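Local coordinates for protein chinitase A (Streptomyces coelicolor, PDB 3EBV) that probably hydrolyses internal glycosidic bonds of chitin, the chain here being the family 18 glycosyl hydrolase domain of a longer protein, at residues 4-9 against 264-269; 100-105 against 137-142; 128-133 against 163-168; 144-149 against 170-175. All coordinates share one frame; numbering follows the deposited sequence. Where two conformers were deposited one is given.

Overall arrangement
All four contacts belong to one TIM barrel, the family 18 hydrolase domain. Interaction 1 joins the first barrel strand, 6-12, to the last, 267-271, and so closes the barrel; the others, falling between its segments, stack successive helices on the strands. Helix 126-140 packs against helix 94-111 in interaction 2 and against helix 161-168 in interaction 3, the centres of the two contacts about 14 Å apart. Interaction 4, about 10 Å from interaction 3 between centres, pairs strand 145-148 with the chain entering strand 175-179, under helices 126-140 and 161-168. Interactions 1 and 4 touch through Arg-266 and Thr-174, whereas interactions 1 and 2 lie about 24 Å apart, centre to centre.

Interaction 1 (4-9 against 264-269); sequences KHAVTG and DLRGAM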
# COMPACT_ATOMS: atom_id res chain seq x y z
N LYS A 4 -3.78 -11.85 7.96
CA LYS A 4 -2.50 -12.60 7.91
C LYS A 4 -1.94 -12.83 6.49
O LYS A 4 -0.73 -12.61 6.22
CB LYS A 4 -2.64 -13.94 8.63
CG LYS A 4 -1.38 -14.82 8.58
CD LYS A 4 -1.64 -16.21 9.20
CE LYS A 4 -0.45 -17.15 9.01
NZ LYS A 4 0.76 -16.69 9.80
N HIS A 5 -2.75 -13.35 5.59
CA HIS A 5 -2.40 -13.19 4.18
C HIS A 5 -3.42 -12.29 3.54
O HIS A 5 -4.60 -12.64 3.41
CB HIS A 5 -2.31 -14.50 3.43
CG HIS A 5 -1.04 -15.25 3.71
ND1 HIS A 5 -1.02 -16.46 4.36
CD2 HIS A 5 0.26 -14.93 3.46
CE1 HIS A 5 0.23 -16.88 4.48
NE2 HIS A 5 1.03 -15.97 3.92
N ALA A 6 -2.93 -11.14 3.13
CA ALA A 6 -3.78 -9.99 2.82
C ALA A 6 -3.59 -9.52 1.39
O ALA A 6 -2.49 -9.58 0.81
CB ALA A 6 -3.44 -8.83 3.73
N VAL A 7 -4.70 -8.97 0.86
CA VAL A 7 -4.67 -8.20 -0.39
C VAL A 7 -5.07 -6.79 -0.01
O VAL A 7 -6.14 -6.59 0.62
CB VAL A 7 -5.66 -8.75 -1.45
CG1 VAL A 7 -5.58 -7.87 -2.72
CG2 VAL A 7 -5.31 -10.21 -1.81
N THR A 8 -4.22 -5.81 -0.33
CA THR A 8 -4.54 -4.37 -0.11
C THR A 8 -5.01 -3.80 -1.43
O THR A 8 -4.41 -4.07 -2.48
CB THR A 8 -3.29 -3.59 0.37
OG1 THR A 8 -2.82 -4.15 1.61
CG2 THR A 8 -3.55 -2.11 0.57
N GLY A 9 -6.08 -3.01 -1.39
CA GLY A 9 -6.51 -2.30 -2.61
C GLY A 9 -6.75 -0.84 -2.36
O GLY A 9 -7.27 -0.48 -1.30
N ASP A 264 5.42 -16.87 5.30
CA ASP A 264 4.54 -15.85 5.92
C ASP A 264 4.50 -14.53 5.15
O ASP A 264 4.02 -13.52 5.68
CB ASP A 264 4.91 -15.59 7.38
CG ASP A 264 4.61 -16.78 8.28
OD1 ASP A 264 3.81 -17.66 7.88
OD2 ASP A 264 5.21 -16.82 9.37
N LEU A 265 4.98 -14.54 3.92
CA LEU A 265 4.89 -13.34 3.04
C LEU A 265 3.47 -12.79 3.11
O LEU A 265 2.49 -13.56 2.98
CB LEU A 265 5.22 -13.73 1.59
CG LEU A 265 5.39 -12.53 0.68
CD1 LEU A 265 6.71 -11.82 0.95
CD2 LEU A 265 5.32 -12.99 -0.75
N ARG A 266 3.33 -11.47 3.30
CA ARG A 266 1.98 -10.95 3.58
C ARG A 266 0.99 -11.21 2.44
O ARG A 266 -0.12 -11.70 2.65
CB ARG A 266 2.01 -9.44 3.87
CG ARG A 266 0.61 -8.84 4.15
CD ARG A 266 0.02 -9.37 5.43
NE ARG A 266 0.77 -8.80 6.52
CZ ARG A 266 0.30 -8.66 7.75
NH1 ARG A 266 -0.90 -9.12 8.07
NH2 ARG A 266 1.09 -8.10 8.67
N GLY A 267 1.37 -10.84 1.22
CA GLY A 267 0.44 -10.93 0.10
C GLY A 267 0.74 -9.92 -0.98
O GLY A 267 1.90 -9.72 -1.37
N ALA A 268 -0.34 -9.25 -1.43
CA ALA A 268 -0.24 -8.40 -2.62
C ALA A 268 -1.06 -7.16 -2.43
O ALA A 268 -1.83 -7.04 -1.47
CB ALA A 268 -0.68 -9.17 -3.90
N MSE A 269 -0.85 -6.22 -3.35
CA MSE A 269 -1.55 -4.92 -3.29
C MSE A 269 -1.84 -4.51 -4.72
O MSE A 269 -1.09 -4.86 -5.65
CB MSE A 269 -0.64 -3.87 -2.62
CG MSE A 269 -1.21 -2.43 -2.67
SE MSE A 269 -0.71 -1.50 -4.37
CE MSE A 269 0.95 -0.63 -3.79
O HOH W 1 1.75 -12.73 7.04
O HOH W 2 -1.04 -6.21 1.25
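Closure of a TIM barrel brings the first and last parallel strands together here, the axes of 6-9 and 267-269 running 4.6 Å apart and nearly aligned (7°). A ladder of backbone bonds holds them: Ala-6 N gives its hydrogen to Arg-266 O from above the carbonyl plane, while the bonds from Ala-268 N to Ala-6 O (3.1 Å) and from Thr-8 N to Ala-268 O (2.9 Å) lie in the carbonyl planes. Val-7 and Ala-268 point outward to helix 282-292; Thr-8 and Met-269 point into the barrel, where Thr-8 CB meets Met-269 CG obliquely at 3.9 Å before the selenomethionine bends away toward Asn-177 and Gln-179. At the N-terminal end of the ladder, Arg-266 has CG anti to its backbone N; chi2 (66°) brings its CD against Ala-6 CB, and the bend at chi3 (71°) then turns the guanidinium toward the carbonyls of Leu-3 and Ser-217. The His-5 ring sets its edge to Leu-265 O, in plane, and NE2 bonds to Pro-263 O. Gly-267 sits where a CB would collide with Ala-6 O. Lys-4, extended as far as CE and turned at chi4, crosses Asp-264 obliquely in a long salt bridge. One water donates to both Lys-4 O and Asp-264 O; farther along, a second accepts from Thr-8 OG1 at 2.7 Å and donates to Ala-268 O at 3.0 Å.

Interaction 2 (100-105 against 137-142); sequences FANSVY and SAKAGP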
# COMPACT_ATOMS: atom_id res chain seq x y z
N PHE A 100 1.41 16.27 11.47
CA PHE A 100 1.00 15.06 10.76
C PHE A 100 0.30 14.10 11.69
O PHE A 100 -0.78 13.60 11.42
CB PHE A 100 2.26 14.38 10.19
CG PHE A 100 1.97 13.15 9.36
CD1 PHE A 100 1.62 13.29 8.00
CD2 PHE A 100 2.05 11.88 9.92
CE1 PHE A 100 1.38 12.11 7.22
CE2 PHE A 100 1.80 10.72 9.12
CZ PHE A 100 1.46 10.86 7.80
N ALA A 101 0.93 13.79 12.84
CA ALA A 101 0.32 12.86 13.79
C ALA A 101 -1.05 13.35 14.27
O ALA A 101 -2.01 12.57 14.33
CB ALA A 101 1.24 12.61 15.00
N ASN A 102 -1.12 14.64 14.63
CA ASN A 102 -2.40 15.20 15.11
C ASN A 102 -3.50 15.12 14.06
O ASN A 102 -4.64 14.71 14.36
CB ASN A 102 -2.21 16.66 15.54
CG ASN A 102 -1.51 16.79 16.89
OD1 ASN A 102 -1.49 15.85 17.67
ND2 ASN A 102 -0.96 17.97 17.17
N SER A 103 -3.17 15.52 12.83
CA SER A 103 -4.19 15.60 11.78
C SER A 103 -4.59 14.22 11.28
O SER A 103 -5.76 13.96 11.05
CB SER A 103 -3.76 16.52 10.66
OG SER A 103 -2.58 16.03 10.03
N VAL A 104 -3.62 13.32 11.10
CA VAL A 104 -3.99 11.96 10.72
C VAL A 104 -4.88 11.30 11.76
O VAL A 104 -5.88 10.64 11.42
CB VAL A 104 -2.71 11.08 10.40
CG1 VAL A 104 -3.11 9.60 10.21
CG2 VAL A 104 -2.01 11.64 9.17
N TYR A 105 -4.56 11.47 13.05
CA TYR A 105 -5.38 10.85 14.08
C TYR A 105 -6.80 11.48 14.11
O TYR A 105 -7.77 10.75 14.26
CB TYR A 105 -4.69 10.99 15.43
CG TYR A 105 -5.42 10.23 16.50
CD1 TYR A 105 -5.52 8.84 16.46
CD2 TYR A 105 -6.01 10.91 17.57
CE1 TYR A 105 -6.18 8.15 17.45
CE2 TYR A 105 -6.67 10.22 18.56
CZ TYR A 105 -6.75 8.86 18.51
OH TYR A 105 -7.42 8.18 19.51
N SER A 137 1.33 6.64 16.59
CA SER A 137 1.15 5.38 17.28
C SER A 137 0.77 5.56 18.78
O SER A 137 -0.04 4.80 19.31
CB SER A 137 2.45 4.53 17.15
OG SER A 137 2.38 3.28 17.81
N ALA A 138 1.39 6.56 19.41
CA ALA A 138 1.08 6.85 20.84
C ALA A 138 -0.41 7.21 20.98
O ALA A 138 -1.04 6.83 21.98
CB ALA A 138 1.98 7.96 21.35
N LYS A 139 -0.98 7.90 20.00
CA LYS A 139 -2.42 8.25 20.03
C LYS A 139 -3.35 7.08 19.72
O LYS A 139 -4.41 6.92 20.35
CB LYS A 139 -2.72 9.42 19.09
CG LYS A 139 -1.91 10.66 19.34
CD LYS A 139 -2.12 11.68 18.22
CE LYS A 139 -1.17 12.83 18.35
NZ LYS A 139 -1.51 13.62 19.58
N ALA A 140 -2.99 6.30 18.70
CA ALA A 140 -3.89 5.30 18.17
C ALA A 140 -3.73 3.91 18.81
O ALA A 140 -4.66 3.08 18.76
CB ALA A 140 -3.72 5.21 16.63
N GLY A 141 -2.57 3.64 19.41
CA GLY A 141 -2.37 2.36 20.07
C GLY A 141 -1.83 1.24 19.19
O GLY A 141 -1.68 1.42 17.97
N PRO A 142 -1.56 0.07 19.78
CA PRO A 142 -0.90 -1.02 19.05
C PRO A 142 -1.75 -1.73 18.00
O PRO A 142 -1.21 -2.53 17.23
CB PRO A 142 -0.49 -2.00 20.16
CG PRO A 142 -1.49 -1.77 21.27
CD PRO A 142 -1.81 -0.28 21.21
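Lys-139, near the end of helix 126-140, lies along helix 94-111 and carries nearly all of this surface contact. Its CB is centred over one face of the Tyr-105 ring, 3.7 Å from the ring centroid and only 7° off the normal, a CH-pi contact. The tyrosine comes up to it with CG anti to its backbone N (chi1 -173°), so that the ring crosses the lysine obliquely while Tyr-105 CE1 touches Ala-140 CB at 3.9 Å. Farther out along the lysine, Lys-139 CD passes Tyr-105 CB at 3.9 Å and skirts the backbone oxygen of Ala-101. Lys-139 CE follows, 4.1 Å from Ala-101 CB, and there the otherwise extended chain turns at chi4 (-68°). The bend delivers Lys-139 NZ to Asn-102 OD1, where it donates a 2.9 Å hydrogen bond lying nearly along the C=O axis. Asn-102 meets it by placing CG beside its own backbone N, which swings the amide oxygen back toward the lysine. Two neighbouring helices on the outside of the TIM barrel are thus joined side by side near the surface, with Ala-101 on Ala-135 and Tyr-105 on Leu-136 deepening the packing. An alanine here in place of Tyr-105 would take away the ring face under Lys-139 CB and would probably loosen the lysine's course to Asn-102. The lysine serves both sides of its chemistry: its methylenes pack on ring and helix, and its ammonium group is bound by a neutral amide oxygen at the solvent side.

Interaction 3 (128-133 against 163-168); sequences YMTQAL and FQTALN
No aromatic ring enters this contact; the flat group in it is the carboxamide of Asn-168, whose side chain reaches over from helix 161-168 and crosses that of Thr-130 at about a right angle. Asn-168 CB rests 3.7 Å from Thr-130 CG2 and 3.6 Å from Thr-130 OG1, with the amide beyond it lying beside the hydroxyl. Deeper in, Thr-165 does the wedging. Its OG1 is turned beside its backbone N and bonds to Gly-161 O within its own helix, so the methyl CG2 is presented to helix 126-140. There Thr-165 CG2 meets Met-129 CG at 3.8 Å, Leu-133 CD1 at 4.0 Å and Thr-130 OG1 at 3.9 Å. The helix axes stand 9.4 Å apart at a crossing angle of -33°, and the alpha carbons of Thr-130 and Thr-165 come within 5.8 Å, so small beta-branched residues occupy the tightest point. These are successive helices of the TIM barrel, seated on the strand between them: Leu-133 packs on Leu-146, Thr-165 on Met-148. Thr-130 OG1 likewise bonds to Pro-126 O, so both hydroxyls have a partner in their own helix; Thr-165 offers an apolar methyl, while Asn-168 adds a polar group at the edge.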
# COMPACT_ATOMS: atom_id res chain seq x y z
N TYR A 128 12.18 12.68 10.46
CA TYR A 128 10.92 13.31 10.91
C TYR A 128 9.69 12.41 10.70
O TYR A 128 8.76 12.43 11.50
CB TYR A 128 10.76 14.76 10.39
CG TYR A 128 11.92 15.54 10.94
CD1 TYR A 128 11.92 15.88 12.29
CD2 TYR A 128 13.05 15.82 10.18
CE1 TYR A 128 13.01 16.52 12.84
CE2 TYR A 128 14.17 16.47 10.75
CZ TYR A 128 14.12 16.79 12.10
OH TYR A 128 15.19 17.38 12.72
N MSE A 129 9.74 11.56 9.67
CA MSE A 129 8.63 10.63 9.54
C MSE A 129 8.62 9.57 10.67
O MSE A 129 7.56 9.11 11.13
CB MSE A 129 8.65 9.92 8.17
CG MSE A 129 7.43 8.98 7.94
SE MSE A 129 5.64 9.84 8.18
CE MSE A 129 5.52 10.80 6.46
N THR A 130 9.82 9.15 11.15
CA THR A 130 9.85 8.21 12.27
C THR A 130 9.24 8.89 13.51
O THR A 130 8.40 8.30 14.18
CB THR A 130 11.31 7.73 12.57
OG1 THR A 130 11.82 7.03 11.39
CG2 THR A 130 11.34 6.80 13.78
N GLN A 131 9.64 10.14 13.75
CA GLN A 131 9.08 10.87 14.89
C GLN A 131 7.56 10.99 14.75
O GLN A 131 6.82 10.73 15.72
CB GLN A 131 9.70 12.24 14.94
CG GLN A 131 9.13 13.11 16.12
CD GLN A 131 9.74 14.49 16.17
OE1 GLN A 131 10.86 14.75 15.70
NE2 GLN A 131 8.98 15.42 16.80
N ALA A 132 7.11 11.33 13.54
CA ALA A 132 5.67 11.50 13.29
C ALA A 132 4.89 10.21 13.54
O ALA A 132 3.82 10.19 14.17
CB ALA A 132 5.42 12.00 11.87
N LEU A 133 5.44 9.10 13.04
CA LEU A 133 4.75 7.83 13.20
C LEU A 133 4.70 7.35 14.68
O LEU A 133 3.72 6.72 15.09
CB LEU A 133 5.36 6.73 12.28
CG LEU A 133 5.08 6.98 10.79
CD1 LEU A 133 5.88 5.94 9.98
CD2 LEU A 133 3.59 6.92 10.45
N PHE A 163 12.95 2.81 3.48
CA PHE A 163 13.45 1.59 4.06
C PHE A 163 13.92 1.89 5.51
O PHE A 163 13.58 1.13 6.42
CB PHE A 163 14.57 1.00 3.17
CG PHE A 163 14.71 -0.50 3.27
CD1 PHE A 163 15.02 -1.26 2.11
CD2 PHE A 163 14.53 -1.18 4.47
CE1 PHE A 163 15.18 -2.68 2.21
CE2 PHE A 163 14.68 -2.61 4.57
CZ PHE A 163 15.02 -3.34 3.41
N GLN A 164 14.66 2.99 5.68
CA GLN A 164 15.15 3.34 7.02
C GLN A 164 13.97 3.57 7.97
O GLN A 164 13.99 3.11 9.10
CB GLN A 164 15.98 4.61 6.96
CG GLN A 164 16.66 4.93 8.30
CD GLN A 164 17.56 3.83 8.78
OE1 GLN A 164 17.22 3.09 9.75
NE2 GLN A 164 18.71 3.69 8.11
N THR A 165 12.94 4.25 7.46
CA THR A 165 11.74 4.52 8.27
C THR A 165 11.07 3.23 8.66
O THR A 165 10.74 2.98 9.83
CB THR A 165 10.77 5.47 7.56
OG1 THR A 165 11.46 6.67 7.19
CG2 THR A 165 9.55 5.82 8.47
N ALA A 166 10.85 2.36 7.65
CA ALA A 166 10.22 1.08 7.90
C ALA A 166 10.95 0.27 8.99
O ALA A 166 10.32 -0.29 9.91
CB ALA A 166 10.15 0.30 6.57
N LEU A 167 12.29 0.22 8.91
CA LEU A 167 13.07 -0.48 9.93
C LEU A 167 12.92 0.21 11.30
O LEU A 167 12.77 -0.49 12.31
CB LEU A 167 14.54 -0.54 9.51
CG LEU A 167 14.80 -1.49 8.31
CD1 LEU A 167 16.21 -1.21 7.80
CD2 LEU A 167 14.58 -2.97 8.73
N ASN A 168 12.92 1.55 11.30
CA ASN A 168 12.85 2.28 12.59
C ASN A 168 11.56 1.96 13.29
O ASN A 168 11.51 1.92 14.53
CB ASN A 168 12.93 3.77 12.35
CG ASN A 168 14.31 4.25 11.93
OD1 ASN A 168 15.30 3.48 11.99
ND2 ASN A 168 14.41 5.53 11.54

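Interaction 4 (144-149 against 170-175); sequences MILTMA and KDILTV
The knob of Leu-146, on the face of strand 145-148 toward the helices, fits over the Ile-172 backbone: Leu-146 CB lies 3.5 Å from Ile-172 O, and CD2 reaches Ile-172 CG1. Leu-173 CD1 drops into the notch between Leu-146 O and Met-148 CG, 4.1 Å from the latter. On the barrel interior, Thr-147 CG2 and Val-175 CG1 lie side by side at 3.7 Å, while Thr-147 OG1 bonds to Asp-117 in the family 18 DxxDxDxE signature, along strand 115-120. A threonine hydroxyl and a few backbone bonds fit the chain entering strand 175-179 onto this edge. Thr-174 turns OG1 beside its backbone N (chi1 -52°), so that Thr-174 OG1 accepts a nearly straight 3.0 Å hydrogen bond (172°) from Leu-146 N. In return Leu-146 O takes Thr-174 N at 2.8 Å, in the carbonyl plane, and more weakly Val-175 N. Parallel pairing then begins, with Met-148 N donating to Val-175 O at 3.1 Å. A valine here in place of Thr-174 would lack the hydroxyl, and Leu-146 N would probably be left without this bond. The side chain thus substitutes for a strand carbonyl just before regular pairing starts, and a water joining Met-144 O to Ile-172 O extends the polar link outward.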
# COMPACT_ATOMS: atom_id res chain seq x y z
N MSE A 144 -3.22 -0.18 15.62
CA MSE A 144 -3.23 0.67 14.40
C MSE A 144 -2.62 -0.08 13.21
O MSE A 144 -1.59 -0.75 13.34
CB MSE A 144 -2.48 1.98 14.61
CG MSE A 144 -2.70 2.95 13.45
SE MSE A 144 -1.71 4.58 13.63
CE MSE A 144 0.10 3.84 13.38
N ILE A 145 -3.30 -0.00 12.08
CA ILE A 145 -2.73 -0.52 10.82
C ILE A 145 -1.82 0.55 10.26
O ILE A 145 -2.19 1.74 10.12
CB ILE A 145 -3.86 -0.83 9.82
CG1 ILE A 145 -4.81 -1.91 10.37
CG2 ILE A 145 -3.27 -1.22 8.42
CD1 ILE A 145 -4.18 -3.28 10.65
N LEU A 146 -0.60 0.12 9.86
CA LEU A 146 0.37 1.07 9.31
C LEU A 146 0.96 0.39 8.06
O LEU A 146 1.63 -0.65 8.18
CB LEU A 146 1.50 1.39 10.31
CG LEU A 146 2.68 2.19 9.71
CD1 LEU A 146 2.27 3.53 9.10
CD2 LEU A 146 3.71 2.37 10.87
N THR A 147 0.68 0.98 6.90
CA THR A 147 1.27 0.45 5.67
C THR A 147 2.09 1.55 5.00
O THR A 147 1.92 2.73 5.29
CB THR A 147 0.16 -0.09 4.69
OG1 THR A 147 -0.64 1.00 4.20
CG2 THR A 147 -0.76 -1.09 5.38
N MSE A 148 2.95 1.16 4.04
CA MSE A 148 3.73 2.13 3.27
C MSE A 148 3.76 1.62 1.84
O MSE A 148 3.79 0.39 1.65
CB MSE A 148 5.16 2.25 3.79
CG MSE A 148 5.19 2.55 5.31
SE MSE A 148 7.06 2.76 5.92
CE MSE A 148 7.19 4.69 5.67
N ALA A 149 3.77 2.55 0.90
CA ALA A 149 3.77 2.20 -0.54
C ALA A 149 4.93 2.93 -1.24
O ALA A 149 4.74 3.79 -2.11
CB ALA A 149 2.42 2.57 -1.19
N LYS A 170 9.63 -0.87 12.76
CA LYS A 170 9.28 -2.24 12.43
C LYS A 170 8.26 -2.86 13.37
O LYS A 170 7.39 -3.63 12.97
CB LYS A 170 10.56 -3.09 12.37
CG LYS A 170 10.30 -4.53 12.06
CD LYS A 170 11.59 -5.33 11.97
CE LYS A 170 11.30 -6.75 11.44
NZ LYS A 170 12.50 -7.67 11.65
N ASP A 171 8.37 -2.53 14.67
CA ASP A 171 7.47 -3.13 15.66
C ASP A 171 6.01 -2.62 15.58
O ASP A 171 5.13 -3.23 16.21
CB ASP A 171 8.01 -2.83 17.05
CG ASP A 171 8.25 -1.36 17.24
OD1 ASP A 171 9.18 -0.82 16.62
OD2 ASP A 171 7.50 -0.72 17.97
N ILE A 172 5.75 -1.57 14.78
CA ILE A 172 4.37 -1.08 14.60
C ILE A 172 3.92 -1.12 13.13
O ILE A 172 2.81 -0.68 12.80
CB ILE A 172 4.16 0.36 15.15
CG1 ILE A 172 5.15 1.35 14.55
CG2 ILE A 172 4.24 0.34 16.69
CD1 ILE A 172 4.76 2.83 14.83
N LEU A 173 4.79 -1.65 12.25
CA LEU A 173 4.55 -1.68 10.81
C LEU A 173 3.75 -2.92 10.42
O LEU A 173 4.15 -4.07 10.75
CB LEU A 173 5.90 -1.70 10.12
CG LEU A 173 5.90 -1.90 8.62
CD1 LEU A 173 5.31 -0.68 7.86
CD2 LEU A 173 7.40 -2.10 8.22
N THR A 174 2.65 -2.72 9.68
CA THR A 174 1.88 -3.86 9.17
C THR A 174 2.53 -4.45 7.90
O THR A 174 2.97 -5.61 7.91
CB THR A 174 0.42 -3.45 8.87
OG1 THR A 174 -0.11 -2.79 10.06
CG2 THR A 174 -0.41 -4.67 8.52
N VAL A 175 2.62 -3.62 6.84
CA VAL A 175 3.19 -4.14 5.59
C VAL A 175 3.67 -3.01 4.72
O VAL A 175 3.07 -1.92 4.67
CB VAL A 175 2.17 -5.04 4.83
CG1 VAL A 175 0.86 -4.30 4.51
CG2 VAL A 175 2.76 -5.63 3.57
O HOH W 3 0.77 -0.16 14.54